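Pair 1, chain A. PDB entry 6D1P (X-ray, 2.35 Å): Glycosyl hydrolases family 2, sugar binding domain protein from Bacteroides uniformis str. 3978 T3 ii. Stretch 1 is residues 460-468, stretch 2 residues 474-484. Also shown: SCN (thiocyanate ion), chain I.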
# COMPACT_ATOMS: atom_id res chain seq x y z
N THR A 460 -18.68 40.80 10.99
CA THR A 460 -19.26 40.57 12.32
C THR A 460 -18.41 39.68 13.21
O THR A 460 -18.80 39.44 14.36
CB THR A 460 -20.68 39.95 12.23
OG1 THR A 460 -20.59 38.54 11.97
CG2 THR A 460 -21.52 40.62 11.13
N ARG A 461 -17.28 39.17 12.73
CA ARG A 461 -16.48 38.24 13.53
C ARG A 461 -15.02 38.66 13.52
O ARG A 461 -14.59 39.45 12.69
CB ARG A 461 -16.64 36.81 13.03
CG ARG A 461 -18.07 36.27 13.20
CD ARG A 461 -18.11 34.79 12.91
NE ARG A 461 -19.41 34.18 13.10
CZ ARG A 461 -20.43 34.32 12.25
NH1 ARG A 461 -20.31 35.08 11.18
NH2 ARG A 461 -21.57 33.70 12.49
N SER A 462 -14.27 38.13 14.48
CA SER A 462 -12.86 38.45 14.60
C SER A 462 -11.98 37.37 13.96
O SER A 462 -12.31 36.18 13.97
CB SER A 462 -12.45 38.65 16.06
OG SER A 462 -13.03 39.84 16.56
N THR A 463 -10.85 37.82 13.40
CA THR A 463 -9.82 36.93 12.90
C THR A 463 -8.84 36.60 14.02
O THR A 463 -8.59 37.41 14.92
CB THR A 463 -9.06 37.54 11.72
OG1 THR A 463 -8.34 38.69 12.16
CG2 THR A 463 -10.01 37.93 10.61
N ALA A 464 -8.29 35.38 13.96
CA ALA A 464 -7.26 34.93 14.87
C ALA A 464 -6.18 34.17 14.08
O ALA A 464 -6.42 33.73 12.96
CB ALA A 464 -7.85 34.03 15.97
N ILE A 465 -4.99 34.05 14.68
CA ILE A 465 -4.01 33.03 14.31
C ILE A 465 -3.33 32.55 15.58
O ILE A 465 -3.50 33.12 16.65
CB ILE A 465 -2.94 33.50 13.30
CG1 ILE A 465 -2.12 34.65 13.90
CG2 ILE A 465 -3.57 33.84 11.95
CD1 ILE A 465 -1.02 35.19 13.00
N ARG A 466 -2.52 31.49 15.43
CA ARG A 466 -1.77 30.91 16.54
C ARG A 466 -0.30 30.78 16.17
O ARG A 466 0.04 30.24 15.11
CB ARG A 466 -2.32 29.53 16.95
CG ARG A 466 -1.61 29.00 18.21
CD ARG A 466 -1.97 27.59 18.64
NE ARG A 466 -0.99 27.16 19.63
CZ ARG A 466 0.15 26.55 19.33
NH1 ARG A 466 0.41 26.26 18.06
NH2 ARG A 466 1.02 26.23 20.27
N ARG A 467 0.58 31.29 17.04
CA ARG A 467 2.03 31.09 16.97
C ARG A 467 2.60 31.56 15.62
O ARG A 467 2.96 30.77 14.75
CB ARG A 467 2.41 29.63 17.20
CG ARG A 467 3.79 29.49 17.80
CD ARG A 467 4.33 28.09 17.68
NE ARG A 467 5.09 27.92 16.44
CZ ARG A 467 5.94 26.92 16.23
NH1 ARG A 467 6.11 26.02 17.17
NH2 ARG A 467 6.62 26.83 15.09
N CYS A 468 2.68 32.89 15.49
CA CYS A 468 3.45 33.49 14.40
C CYS A 468 3.75 34.92 14.85
O CYS A 468 3.01 35.85 14.53
CB CYS A 468 2.72 33.48 13.07
SG CYS A 468 3.81 34.08 11.72
N ILE A 474 -1.37 41.59 13.01
CA ILE A 474 -2.24 41.74 11.84
C ILE A 474 -3.68 41.41 12.19
O ILE A 474 -4.60 42.13 11.78
CB ILE A 474 -1.72 40.86 10.69
CG1 ILE A 474 -0.51 41.50 10.01
CG2 ILE A 474 -2.82 40.64 9.64
CD1 ILE A 474 0.26 40.51 9.12
N VAL A 475 -3.91 40.34 12.94
CA VAL A 475 -5.26 39.83 13.19
C VAL A 475 -5.92 40.52 14.38
O VAL A 475 -5.29 41.30 15.10
CB VAL A 475 -5.24 38.32 13.45
CG1 VAL A 475 -4.68 37.58 12.26
CG2 VAL A 475 -4.40 38.04 14.70
N ASP A 476 -7.20 40.20 14.62
CA ASP A 476 -7.86 40.77 15.79
C ASP A 476 -7.40 40.09 17.08
O ASP A 476 -7.06 40.77 18.05
CB ASP A 476 -9.37 40.68 15.62
CG ASP A 476 -9.84 41.38 14.37
OD1 ASP A 476 -9.53 42.59 14.23
OD2 ASP A 476 -10.49 40.73 13.53
N VAL A 477 -7.35 38.76 17.11
CA VAL A 477 -7.04 38.02 18.32
C VAL A 477 -5.85 37.09 18.07
O VAL A 477 -5.77 36.42 17.04
CB VAL A 477 -8.26 37.23 18.83
CG1 VAL A 477 -7.91 36.51 20.11
CG2 VAL A 477 -9.45 38.16 19.04
N TYR A 478 -4.94 37.03 19.04
CA TYR A 478 -3.68 36.33 18.85
C TYR A 478 -3.43 35.34 19.98
O TYR A 478 -3.69 35.65 21.15
CB TYR A 478 -2.50 37.30 18.77
CG TYR A 478 -1.21 36.57 18.58
CD1 TYR A 478 -0.89 36.01 17.36
CD2 TYR A 478 -0.32 36.39 19.63
CE1 TYR A 478 0.28 35.32 17.17
CE2 TYR A 478 0.87 35.70 19.45
CZ TYR A 478 1.15 35.16 18.20
OH TYR A 478 2.31 34.46 17.96
N SER A 479 -2.91 34.17 19.62
CA SER A 479 -2.45 33.16 20.57
C SER A 479 -0.97 32.91 20.35
O SER A 479 -0.57 32.57 19.23
CB SER A 479 -3.23 31.85 20.40
OG SER A 479 -2.73 30.87 21.28
N PRO A 480 -0.12 33.05 21.36
CA PRO A 480 1.26 32.56 21.22
C PRO A 480 1.31 31.09 21.57
O PRO A 480 0.25 30.47 21.71
CB PRO A 480 2.04 33.42 22.21
CG PRO A 480 1.00 33.68 23.33
CD PRO A 480 -0.34 33.77 22.63
N THR A 481 2.50 30.52 21.74
CA THR A 481 2.62 29.13 22.17
C THR A 481 3.02 29.14 23.64
O THR A 481 4.04 29.74 23.99
CB THR A 481 3.62 28.34 21.31
OG1 THR A 481 3.80 27.02 21.83
CG2 THR A 481 4.98 29.01 21.23
N ILE A 482 2.22 28.51 24.49
CA ILE A 482 2.45 28.49 25.94
C ILE A 482 2.04 27.13 26.50
O ILE A 482 0.84 26.84 26.63
CB ILE A 482 1.72 29.62 26.68
CG1 ILE A 482 2.25 30.99 26.25
CG2 ILE A 482 1.87 29.44 28.18
CD1 ILE A 482 1.43 32.17 26.81
N TRP A 483 3.03 26.34 26.92
CA TRP A 483 2.84 24.97 27.37
C TRP A 483 3.59 24.77 28.68
O TRP A 483 4.46 23.91 28.80
CB TRP A 483 3.34 23.95 26.34
CG TRP A 483 2.53 23.87 25.10
CD1 TRP A 483 2.55 24.73 24.04
CD2 TRP A 483 1.58 22.84 24.77
NE1 TRP A 483 1.66 24.31 23.07
CE2 TRP A 483 1.06 23.15 23.50
CE3 TRP A 483 1.12 21.70 25.44
CZ2 TRP A 483 0.09 22.36 22.89
CZ3 TRP A 483 0.15 20.92 24.83
CH2 TRP A 483 -0.34 21.25 23.56
N ALA A 484 3.24 25.60 29.67
CA ALA A 484 3.83 25.52 31.00
C ALA A 484 3.83 24.09 31.50
O ALA A 484 2.80 23.43 31.51
CB ALA A 484 3.04 26.41 31.97
S SCN I . 6.26 26.68 26.71
C SCN I . 6.51 26.78 24.96
N SCN I . 6.52 26.68 23.78
O HOH W 1 0.08 27.57 22.87

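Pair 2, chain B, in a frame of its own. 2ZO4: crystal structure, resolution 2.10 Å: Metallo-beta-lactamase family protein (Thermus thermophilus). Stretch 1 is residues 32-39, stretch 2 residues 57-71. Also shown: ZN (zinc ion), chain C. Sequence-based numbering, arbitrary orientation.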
# COMPACT_ATOMS: atom_id res chain seq x y z
N GLU B 32 0.28 -5.18 -26.61
CA GLU B 32 0.88 -4.58 -25.42
C GLU B 32 0.92 -5.56 -24.26
O GLU B 32 0.04 -6.42 -24.13
CB GLU B 32 0.10 -3.34 -24.98
CG GLU B 32 0.27 -2.11 -25.87
CD GLU B 32 -0.67 -0.97 -25.49
OE1 GLU B 32 -1.19 -0.97 -24.35
OE2 GLU B 32 -0.89 -0.08 -26.33
N VAL B 33 1.94 -5.41 -23.41
CA VAL B 33 2.04 -6.14 -22.15
C VAL B 33 2.30 -5.15 -21.01
O VAL B 33 3.20 -4.30 -21.11
CB VAL B 33 3.16 -7.22 -22.18
CG1 VAL B 33 3.23 -7.96 -20.84
CG2 VAL B 33 2.95 -8.22 -23.32
N ALA B 34 1.53 -5.27 -19.94
CA ALA B 34 1.67 -4.41 -18.78
C ALA B 34 1.62 -5.20 -17.48
O ALA B 34 0.94 -6.22 -17.40
CB ALA B 34 0.58 -3.35 -18.78
N LEU B 35 2.34 -4.71 -16.48
CA LEU B 35 2.25 -5.26 -15.13
C LEU B 35 1.67 -4.25 -14.15
O LEU B 35 2.07 -3.08 -14.13
CB LEU B 35 3.62 -5.71 -14.62
CG LEU B 35 4.01 -7.19 -14.66
CD1 LEU B 35 5.44 -7.33 -14.16
CD2 LEU B 35 3.08 -8.06 -13.83
N VAL B 36 0.71 -4.71 -13.35
CA VAL B 36 0.25 -3.96 -12.18
C VAL B 36 1.05 -4.49 -10.99
O VAL B 36 0.87 -5.65 -10.58
CB VAL B 36 -1.28 -4.12 -11.96
CG1 VAL B 36 -1.72 -3.39 -10.70
CG2 VAL B 36 -2.05 -3.60 -13.17
N ASP B 37 1.94 -3.64 -10.47
CA ASP B 37 2.88 -3.98 -9.39
C ASP B 37 3.98 -4.97 -9.83
O ASP B 37 3.84 -5.64 -10.86
CB ASP B 37 2.15 -4.41 -8.11
CG ASP B 37 1.30 -3.28 -7.52
OD1 ASP B 37 1.60 -2.10 -7.83
OD2 ASP B 37 0.35 -3.56 -6.77
N THR B 38 5.07 -5.04 -9.07
CA THR B 38 6.32 -5.63 -9.58
C THR B 38 7.09 -6.52 -8.61
O THR B 38 8.17 -7.01 -8.96
CB THR B 38 7.32 -4.54 -10.05
OG1 THR B 38 7.67 -3.70 -8.94
CG2 THR B 38 6.73 -3.70 -11.16
N ALA B 39 6.56 -6.74 -7.41
CA ALA B 39 7.31 -7.39 -6.32
C ALA B 39 8.62 -6.65 -6.04
O ALA B 39 8.67 -5.42 -6.09
CB ALA B 39 7.54 -8.88 -6.62
N GLY B 57 4.74 -17.10 -22.15
CA GLY B 57 5.60 -16.94 -23.32
C GLY B 57 6.31 -15.59 -23.36
O GLY B 57 6.60 -15.07 -24.44
N LEU B 58 6.59 -15.04 -22.19
CA LEU B 58 7.12 -13.68 -22.07
C LEU B 58 8.42 -13.61 -21.28
O LEU B 58 8.72 -14.48 -20.45
CB LEU B 58 6.07 -12.75 -21.44
CG LEU B 58 4.71 -12.59 -22.13
CD1 LEU B 58 3.68 -11.98 -21.18
CD2 LEU B 58 4.82 -11.78 -23.43
N CYS B 59 9.20 -12.57 -21.57
CA CYS B 59 10.43 -12.25 -20.85
C CYS B 59 10.19 -10.96 -20.07
O CYS B 59 9.23 -10.25 -20.35
CB CYS B 59 11.58 -12.04 -21.83
SG CYS B 59 11.79 -13.34 -23.07
N PHE B 60 11.06 -10.66 -19.11
CA PHE B 60 11.05 -9.38 -18.41
C PHE B 60 11.00 -8.21 -19.39
O PHE B 60 10.30 -7.22 -19.17
CB PHE B 60 12.29 -9.22 -17.52
CG PHE B 60 12.29 -10.07 -16.28
CD1 PHE B 60 11.21 -10.06 -15.40
CD2 PHE B 60 13.39 -10.87 -15.97
CE1 PHE B 60 11.21 -10.85 -14.24
CE2 PHE B 60 13.41 -11.65 -14.82
CZ PHE B 60 12.32 -11.64 -13.95
N GLN B 61 11.76 -8.34 -20.48
CA GLN B 61 11.91 -7.27 -21.47
C GLN B 61 10.64 -6.99 -22.27
O GLN B 61 10.52 -5.94 -22.91
CB GLN B 61 13.08 -7.57 -22.42
CG GLN B 61 14.47 -7.54 -21.78
CD GLN B 61 14.86 -8.84 -21.08
OE1 GLN B 61 14.08 -9.79 -21.01
NE2 GLN B 61 16.08 -8.88 -20.56
N ASP B 62 9.69 -7.93 -22.24
CA ASP B 62 8.40 -7.78 -22.93
C ASP B 62 7.44 -6.83 -22.21
O ASP B 62 6.52 -6.28 -22.83
CB ASP B 62 7.73 -9.14 -23.15
CG ASP B 62 8.50 -10.02 -24.12
OD1 ASP B 62 9.02 -9.49 -25.13
OD2 ASP B 62 8.59 -11.24 -23.89
N VAL B 63 7.65 -6.64 -20.91
CA VAL B 63 6.76 -5.79 -20.11
C VAL B 63 7.12 -4.32 -20.30
O VAL B 63 8.10 -3.83 -19.74
CB VAL B 63 6.79 -6.15 -18.61
CG1 VAL B 63 5.73 -5.36 -17.86
CG2 VAL B 63 6.58 -7.64 -18.40
N LYS B 64 6.33 -3.62 -21.10
CA LYS B 64 6.65 -2.25 -21.50
C LYS B 64 5.93 -1.17 -20.68
O LYS B 64 6.29 0.01 -20.76
CB LYS B 64 6.40 -2.05 -23.00
CG LYS B 64 7.44 -2.74 -23.90
CD LYS B 64 8.79 -2.02 -23.85
CE LYS B 64 9.82 -2.68 -24.77
NZ LYS B 64 11.11 -1.93 -24.78
N THR B 65 4.91 -1.56 -19.92
CA THR B 65 4.18 -0.62 -19.06
C THR B 65 4.09 -1.16 -17.64
O THR B 65 3.72 -2.33 -17.43
CB THR B 65 2.75 -0.31 -19.59
OG1 THR B 65 2.83 0.14 -20.94
CG2 THR B 65 2.06 0.77 -18.74
N ILE B 66 4.44 -0.32 -16.67
CA ILE B 66 4.31 -0.66 -15.26
C ILE B 66 3.33 0.30 -14.60
O ILE B 66 3.50 1.52 -14.65
CB ILE B 66 5.67 -0.60 -14.52
CG1 ILE B 66 6.74 -1.46 -15.23
CG2 ILE B 66 5.51 -0.98 -13.04
CD1 ILE B 66 6.49 -2.96 -15.21
N LEU B 67 2.29 -0.27 -13.98
CA LEU B 67 1.33 0.51 -13.21
C LEU B 67 1.48 0.17 -11.72
O LEU B 67 1.22 -0.96 -11.31
CB LEU B 67 -0.10 0.24 -13.69
CG LEU B 67 -0.39 0.44 -15.19
CD1 LEU B 67 -1.80 0.02 -15.53
CD2 LEU B 67 -0.15 1.89 -15.62
N LEU B 68 1.90 1.15 -10.93
CA LEU B 68 2.12 0.93 -9.49
C LEU B 68 0.97 1.44 -8.65
O LEU B 68 0.58 2.60 -8.74
CB LEU B 68 3.43 1.60 -9.03
CG LEU B 68 4.75 1.13 -9.64
CD1 LEU B 68 5.92 1.91 -9.05
CD2 LEU B 68 4.95 -0.38 -9.45
N THR B 69 0.42 0.55 -7.81
CA THR B 69 -0.62 0.95 -6.87
C THR B 69 -0.05 1.86 -5.79
O THR B 69 -0.68 2.85 -5.41
CB THR B 69 -1.32 -0.27 -6.22
OG1 THR B 69 -0.35 -1.07 -5.52
CG2 THR B 69 -2.02 -1.12 -7.29
N HIS B 70 1.16 1.54 -5.31
CA HIS B 70 1.85 2.34 -4.30
C HIS B 70 3.34 2.01 -4.17
O HIS B 70 3.86 1.12 -4.86
CB HIS B 70 1.14 2.26 -2.94
CG HIS B 70 1.03 0.87 -2.37
ND1 HIS B 70 0.45 -0.18 -3.06
CD2 HIS B 70 1.39 0.37 -1.17
CE1 HIS B 70 0.47 -1.26 -2.31
NE2 HIS B 70 1.04 -0.96 -1.15
N HIS B 71 4.02 2.72 -3.27
CA HIS B 71 5.47 2.71 -3.13
C HIS B 71 6.04 1.61 -2.22
O HIS B 71 7.27 1.50 -2.09
CB HIS B 71 5.95 4.05 -2.57
CG HIS B 71 5.68 4.21 -1.10
ND1 HIS B 71 4.45 4.61 -0.62
CD2 HIS B 71 6.46 4.01 -0.02
CE1 HIS B 71 4.49 4.66 0.70
NE2 HIS B 71 5.70 4.30 1.09
ZN ZN C . 1.23 -1.85 0.89
O HOH W 2 2.43 -1.96 -22.52
O HOH W 3 2.18 -3.62 0.85

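Pair 1 and pair 2 share one backbone arrangement: two short parallel strands, side by side in a sheet. Fourteen central residues superpose with an RMSD of 0.8 Å. The strand directions differ by 14° in pair 1 and 23° in pair 2. The buried surface is also similar, 666 and 678 Å².

The register is the same. Ala A464, Ile A465 and Arg A466 bridge Val A477, Tyr A478 and Ser A479. They match Ala B34, Leu B35 and Val B36, which bridge Thr B65, Ile B66 and Leu B67.

The backbone ladder is also matched. In pair 1, Val A477 N donates to Thr A463 O (2.9 Å), and Ser A479 N to Ile A465 O (3.2 Å). Arg A467 N donates to Ser A479 O (2.8 Å). The bond from Ile A465 N to Val A477 O is weak at 3.4 Å. In pair 2 the equivalent bond, Leu B35 N to Thr B65 O, is 2.9 Å. There the weak rung lies at the start: Thr B65 N reaches Val B33 O at 3.4 Å. Lys B64 N donates to the same Val B33 O at 3.2 Å. Leu B67 N to Leu B35 O (2.8 Å) and Asp B37 N to Leu B67 O (2.9 Å) complete the ladder.

The entry to the ladder differs in chemistry. Thr A463 and Asp A476 bond reciprocally: Thr A463 N donates to Asp A476 OD2 (2.9 Å), and Asp A476 N to Thr A463 OG1 (3.1 Å). The matched residues are Val B33 and Lys B64. Val B33 packs its side chain instead, with CG2 4.0 Å from Leu B58 CD2 and CG1 4.2 Å from Val B63 CG2.

On the face of Ile A465 and Tyr A478, Ile A465 CG2 lies 3.9 Å from Val A475 CG1, and its CG1 meets the Tyr A478 ring edge, 3.9 Å from CD1. Leu B35 fills the same place: its CB lies 3.9 Å from Val B63 CG1 and 4.0 Å from Ile B66 CD1. The longer Tyr A478 also reaches past the strand, where its OH accepts from Cys A468 N (3.0 Å). The Ile B66 side chain has no polar group. Its CG2 packs against Thr B38 CG2 at 3.5 Å.

The other face begins alike, with alanine in both pairs. Ala A464 CB is 4.3 Å from Val A477 CB; Ala B34 CB is 3.8 Å from Thr B65 CB. Further along, Arg A466 is extended, and its NH2 donates to water 1 (3.1 Å), which also accepts from Ile A482 N (2.8 Å). The matched Val B36 makes an apolar contact, CG2 to Leu B67 CD1 at 4.3 Å.

At the exit, Arg A467 CG packs on Thr A481 CG2 (3.7 Å). The matched Asp B37 and Thr B69 make two hydrogen bonds: Thr B69 N to Asp B37 OD1 and Thr B69 OG1 to Asp B37 OD2, both 2.9 Å. His B70 ND1 donates to Thr B69 OG1 (2.7 Å), while His B70 NE2 binds ZN at 2.2 Å.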